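Local atomic coordinates of triggering receptor expressed on myeloid cells 1 (Mus musculus, PDB entry 1U9K), a protein that amplifies inflammatory responses as a myeloid cell-surface receptor, here its extracellular V-type immunoglobulin domain, multimerizing on ligand binding and signalling through the adapter TYROBP/DAP12. Residues Y9-V12 with E13-L17; V48-Q51 with R52-R56. One frame throughout, in Å; residues are numbered along the deposited sequence.

Interaction 1 of 2, residues Y9-V12 with E13-L17; sequences YDLV and EGQTL. With ZN (zinc ion), chain C.
A type II beta turn from V12 to Q15 reverses the chain where strand 7-11 of the V-set domain ends, and the side chain of Q15 folds back to bond to it. The turn is closed by Q15 N donating to V12 O at 3.1 Å. In the other direction V12 N donates to Q15 OE1 at 2.8 Å, almost straight (173°), meeting the amide oxygen in its carbonyl plane on a lone pair. V12 and Q15 thus grip each other twice, once by backbone and once through a side-chain amide. With its CG anti to the carbonyl carbon (chi1 -78°) and its chain extended beyond, Q15 reaches back along the turn, and OE1 also rests 3.4 Å from L11 CD2. G14 takes the third position of the turn with a positive phi of 98°, backbone angles that glycine accommodates readily. Before it, E13 turns away from the turn, and its OE2 binds the zinc ion at 1.8 Å; OXT of T114, the terminal carboxylate of this construct, is a second ligand. Beyond the turn the contact becomes apolar: L17 CD1 packs 3.8 Å from L11 CD1 and 3.6 Å from Y9 CD2, the leucine crossing both partners at about a right angle. L17 is buried, whereas the four turn residues are exposed. Backbone bonds tie Y9, L11 and E13 to the end of strand 103-113 and to T114 just after it, while L17, which also touches L83 and M80, starts strand 17-22; the turn therefore passes the chain from one sheet of the immunoglobulin sandwich to the other.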
loop_
_atom_site.group_PDB
_atom_site.type_symbol
_atom_site.label_atom_id
_atom_site.label_comp_id
_atom_site.label_asym_id
_atom_site.label_seq_id
_atom_site.Cartn_x
_atom_site.Cartn_y
_atom_site.Cartn_z
ATOM N N TYR A 9 8.838 8.515 -6.182
ATOM C CA TYR A 9 7.621 9.007 -6.797
ATOM C C TYR A 9 7.554 10.475 -6.429
ATOM O O TYR A 9 7.306 10.776 -5.293
ATOM C CB TYR A 9 6.415 8.302 -6.205
ATOM C CG TYR A 9 6.156 6.907 -6.794
ATOM C CD1 TYR A 9 7.023 5.834 -6.535
ATOM C CD2 TYR A 9 5.037 6.662 -7.587
ATOM C CE1 TYR A 9 6.777 4.569 -7.054
ATOM C CE2 TYR A 9 4.798 5.400 -8.139
ATOM C CZ TYR A 9 5.661 4.352 -7.864
ATOM O OH TYR A 9 5.364 3.103 -8.395
ATOM N N ASP A 10 7.751 11.356 -7.399
ATOM C CA ASP A 10 7.813 12.827 -7.182
ATOM C C ASP A 10 6.493 13.431 -7.614
ATOM O O ASP A 10 6.106 13.272 -8.782
ATOM C CB ASP A 10 8.860 13.424 -8.081
ATOM C CG ASP A 10 10.208 13.299 -7.520
ATOM O OD1 ASP A 10 10.482 13.968 -6.483
ATOM O OD2 ASP A 10 11.038 12.532 -8.048
ATOM N N LEU A 11 5.784 14.096 -6.710
ATOM C CA LEU A 11 4.482 14.610 -7.066
ATOM C C LEU A 11 4.342 15.987 -6.411
ATOM O O LEU A 11 5.138 16.356 -5.577
ATOM C CB LEU A 11 3.359 13.689 -6.569
ATOM C CG LEU A 11 3.360 12.332 -7.271
ATOM C CD1 LEU A 11 2.527 11.440 -6.484
ATOM C CD2 LEU A 11 2.883 12.444 -8.710
ATOM N N VAL A 12 3.314 16.690 -6.863
ATOM C CA VAL A 12 2.971 18.001 -6.395
ATOM C C VAL A 12 1.842 17.807 -5.443
ATOM O O VAL A 12 0.968 16.919 -5.643
ATOM C CB VAL A 12 2.567 18.914 -7.530
ATOM C CG1 VAL A 12 2.358 20.317 -7.005
ATOM C CG2 VAL A 12 3.653 18.924 -8.545
ATOM N N GLU A 13 1.839 18.635 -4.424
ATOM C CA GLU A 13 0.720 18.663 -3.484
ATOM C C GLU A 13 -0.643 18.894 -4.170
ATOM O O GLU A 13 -0.766 19.687 -5.108
ATOM C CB GLU A 13 0.984 19.719 -2.430
ATOM C CG GLU A 13 1.196 21.101 -2.972
ATOM C CD GLU A 13 1.525 22.086 -1.871
ATOM O OE1 GLU A 13 0.635 22.218 -0.979
ATOM O OE2 GLU A 13 2.596 22.766 -1.955
ATOM N N GLY A 14 -1.639 18.111 -3.746
ATOM C CA GLY A 14 -2.947 18.092 -4.355
ATOM C C GLY A 14 -3.154 16.957 -5.351
ATOM O O GLY A 14 -4.284 16.655 -5.733
ATOM N N GLN A 15 -2.065 16.369 -5.837
ATOM C CA GLN A 15 -2.167 15.272 -6.798
ATOM C C GLN A 15 -2.594 14.045 -6.005
ATOM O O GLN A 15 -2.635 14.082 -4.776
ATOM C CB GLN A 15 -0.807 14.981 -7.496
ATOM C CG GLN A 15 -0.487 15.978 -8.601
ATOM C CD GLN A 15 0.678 15.525 -9.436
ATOM O OE1 GLN A 15 1.815 15.664 -9.006
ATOM N NE2 GLN A 15 0.401 14.949 -10.597
ATOM N N THR A 16 -2.862 12.989 -6.740
ATOM C CA THR A 16 -3.145 11.666 -6.190
ATOM C C THR A 16 -1.980 10.746 -6.563
ATOM O O THR A 16 -1.495 10.752 -7.723
ATOM C CB THR A 16 -4.415 11.112 -6.810
ATOM O OG1 THR A 16 -5.514 11.927 -6.447
ATOM C CG2 THR A 16 -4.736 9.777 -6.278
ATOM N N LEU A 17 -1.486 10.041 -5.565
ATOM C CA LEU A 17 -0.499 8.986 -5.764
ATOM C C LEU A 17 -1.210 7.705 -6.129
ATOM O O LEU A 17 -2.172 7.339 -5.441
ATOM C CB LEU A 17 0.264 8.759 -4.493
ATOM C CG LEU A 17 1.203 7.563 -4.460
ATOM C CD1 LEU A 17 2.272 7.768 -5.491
ATOM C CD2 LEU A 17 1.732 7.261 -3.063
HETATM ZN ZN ZN C . 4.005 22.838 -3.143
#

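Interaction 2 of 2, residues V48-Q51 with R52-R56; sequences VVTQ and RPFTR
The loop leaving strand 45-49, which by its position probably corresponds to the CDR2-like loop of a V-type immunoglobulin domain, curls so that the F54 ring returns to the backbone of T50 and Q51. T50 O lies at the ring edge, near its plane, 3.7 Å from F54 CE1, and Q51 O sits obliquely 3.5 Å from F54 CD1. A cis peptide before P53 helps bend the chain, and a type I turn from P53 to R56 follows, closed by R56 N bonding to P53 O at 3.1 Å. R52 CG stands 3.6 Å above the F54 plane, offset toward the rim; the extended chain then carries the guanidinium past the ring, where its own face takes F54 CE2 over its centre, 3.4 Å above its plane. The crossing from T50 to F54 is bridged by a water that lies 2.8 Å from T50 OG1 and donates to F54 O, also at 2.8 Å. A chi1 of 59°, with OG1 between the backbone N and the carbonyl carbon, lets T50 OG1 meet both the water and K33 N. T50 O accepts from Q32 NE2, and F54 leans on Q32 and N30, so the loop is anchored against strand 32-37 before the chain moves on to strand 58-62.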
loop_
_atom_site.group_PDB
_atom_site.type_symbol
_atom_site.label_atom_id
_atom_site.label_comp_id
_atom_site.label_asym_id
_atom_site.label_seq_id
_atom_site.Cartn_x
_atom_site.Cartn_y
_atom_site.Cartn_z
ATOM N N VAL A 48 -4.016 1.180 5.888
ATOM C CA VAL A 48 -5.251 0.655 5.323
ATOM C C VAL A 48 -4.989 -0.801 5.013
ATOM O O VAL A 48 -3.906 -1.145 4.609
ATOM C CB VAL A 48 -5.722 1.491 4.094
ATOM C CG1 VAL A 48 -4.677 1.546 2.993
ATOM C CG2 VAL A 48 -7.102 0.979 3.562
ATOM N N VAL A 49 -5.985 -1.622 5.258
ATOM C CA VAL A 49 -5.899 -3.061 5.049
ATOM C C VAL A 49 -7.076 -3.576 4.265
ATOM O O VAL A 49 -8.121 -2.953 4.279
ATOM C CB VAL A 49 -5.841 -3.823 6.384
ATOM C CG1 VAL A 49 -4.586 -3.449 7.158
ATOM C CG2 VAL A 49 -7.088 -3.545 7.210
ATOM N N THR A 50 -6.903 -4.688 3.551
ATOM C CA THR A 50 -8.036 -5.340 2.937
ATOM C C THR A 50 -8.857 -6.060 3.967
ATOM O O THR A 50 -8.433 -6.254 5.117
ATOM C CB THR A 50 -7.624 -6.314 1.825
ATOM O OG1 THR A 50 -6.756 -7.331 2.344
ATOM C CG2 THR A 50 -6.821 -5.638 0.760
ATOM N N GLN A 51 -10.088 -6.406 3.586
ATOM C CA GLN A 51 -10.995 -7.089 4.523
ATOM C C GLN A 51 -11.418 -8.451 4.008
ATOM O O GLN A 51 -11.283 -8.758 2.817
ATOM C CB GLN A 51 -12.211 -6.231 4.851
ATOM C CG GLN A 51 -11.922 -5.045 5.835
ATOM C CD GLN A 51 -11.357 -5.454 7.230
ATOM O OE1 GLN A 51 -11.737 -6.479 7.816
ATOM N NE2 GLN A 51 -10.492 -4.614 7.763
ATOM N N ARG A 52 -11.911 -9.270 4.938
ATOM C CA ARG A 52 -12.371 -10.607 4.653
ATOM C C ARG A 52 -13.647 -10.542 3.812
ATOM O O ARG A 52 -14.428 -9.606 3.987
ATOM C CB ARG A 52 -12.644 -11.393 5.960
ATOM C CG ARG A 52 -11.437 -12.284 6.369
ATOM C CD ARG A 52 -11.572 -13.034 7.709
ATOM N NE ARG A 52 -10.257 -13.484 8.195
ATOM C CZ ARG A 52 -9.417 -12.769 8.978
ATOM N NH1 ARG A 52 -9.722 -11.529 9.401
ATOM N NH2 ARG A 52 -8.239 -13.284 9.334
ATOM N N PRO A 53 -13.895 -11.525 2.924
ATOM C CA PRO A 53 -12.998 -12.658 2.620
ATOM C C PRO A 53 -11.855 -12.196 1.749
ATOM O O PRO A 53 -12.068 -11.425 0.792
ATOM C CB PRO A 53 -13.879 -13.614 1.808
ATOM C CG PRO A 53 -15.209 -13.094 1.897
ATOM C CD PRO A 53 -15.151 -11.613 2.162
ATOM N N PHE A 54 -10.640 -12.623 2.101
ATOM C CA PHE A 54 -9.456 -12.013 1.534
ATOM C C PHE A 54 -9.245 -12.379 0.082
ATOM O O PHE A 54 -8.483 -11.672 -0.609
ATOM C CB PHE A 54 -8.240 -12.414 2.325
ATOM C CG PHE A 54 -8.205 -11.840 3.704
ATOM C CD1 PHE A 54 -8.479 -10.494 3.893
ATOM C CD2 PHE A 54 -7.854 -12.622 4.803
ATOM C CE1 PHE A 54 -8.477 -9.941 5.156
ATOM C CE2 PHE A 54 -7.823 -12.083 6.025
ATOM C CZ PHE A 54 -8.170 -10.723 6.227
ATOM N N THR A 55 -9.880 -13.451 -0.370
ATOM C CA THR A 55 -9.794 -13.848 -1.779
ATOM C C THR A 55 -10.706 -12.994 -2.724
ATOM O O THR A 55 -10.565 -13.058 -3.944
ATOM C CB THR A 55 -10.224 -15.298 -1.963
ATOM O OG1 THR A 55 -11.533 -15.490 -1.393
ATOM C CG2 THR A 55 -9.338 -16.289 -1.225
ATOM N N ARG A 56 -11.621 -12.207 -2.163
ATOM C CA ARG A 56 -12.621 -11.539 -2.964
ATOM C C ARG A 56 -12.127 -10.174 -3.432
ATOM O O ARG A 56 -11.457 -9.531 -2.716
ATOM C CB ARG A 56 -13.939 -11.448 -2.186
ATOM C CG ARG A 56 -14.545 -12.810 -1.962
ATOM C CD ARG A 56 -14.741 -13.718 -3.228
ATOM N NE ARG A 56 -15.276 -12.932 -4.349
ATOM C CZ ARG A 56 -15.800 -13.412 -5.463
ATOM N NH1 ARG A 56 -15.886 -14.727 -5.660
ATOM N NH2 ARG A 56 -16.235 -12.552 -6.389
HETATM O O HOH W 1 -7.605 -9.198 0.441
#

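How the interactions relate
Interaction 1 precedes interaction 2 along the chain, and both lie in the same V-type immunoglobulin domain. Their centres are about 27 Å apart, on opposite sides of the chain's centre; their nearest atoms stay about 11 Å apart, without touching. What they share is the five-stranded sheet: residues 9-11 end one outermost strand, 7-11, and residues 48-49 end the other, 45-49. Each contact forms where the chain leaves that sheet for the four-stranded one, into strand 17-22 in the first case and strand 58-62 in the second. Interaction 1 adjoins the C-terminus, from which the receptor continues toward the membrane, whereas interaction 2 shapes a loop remote from it.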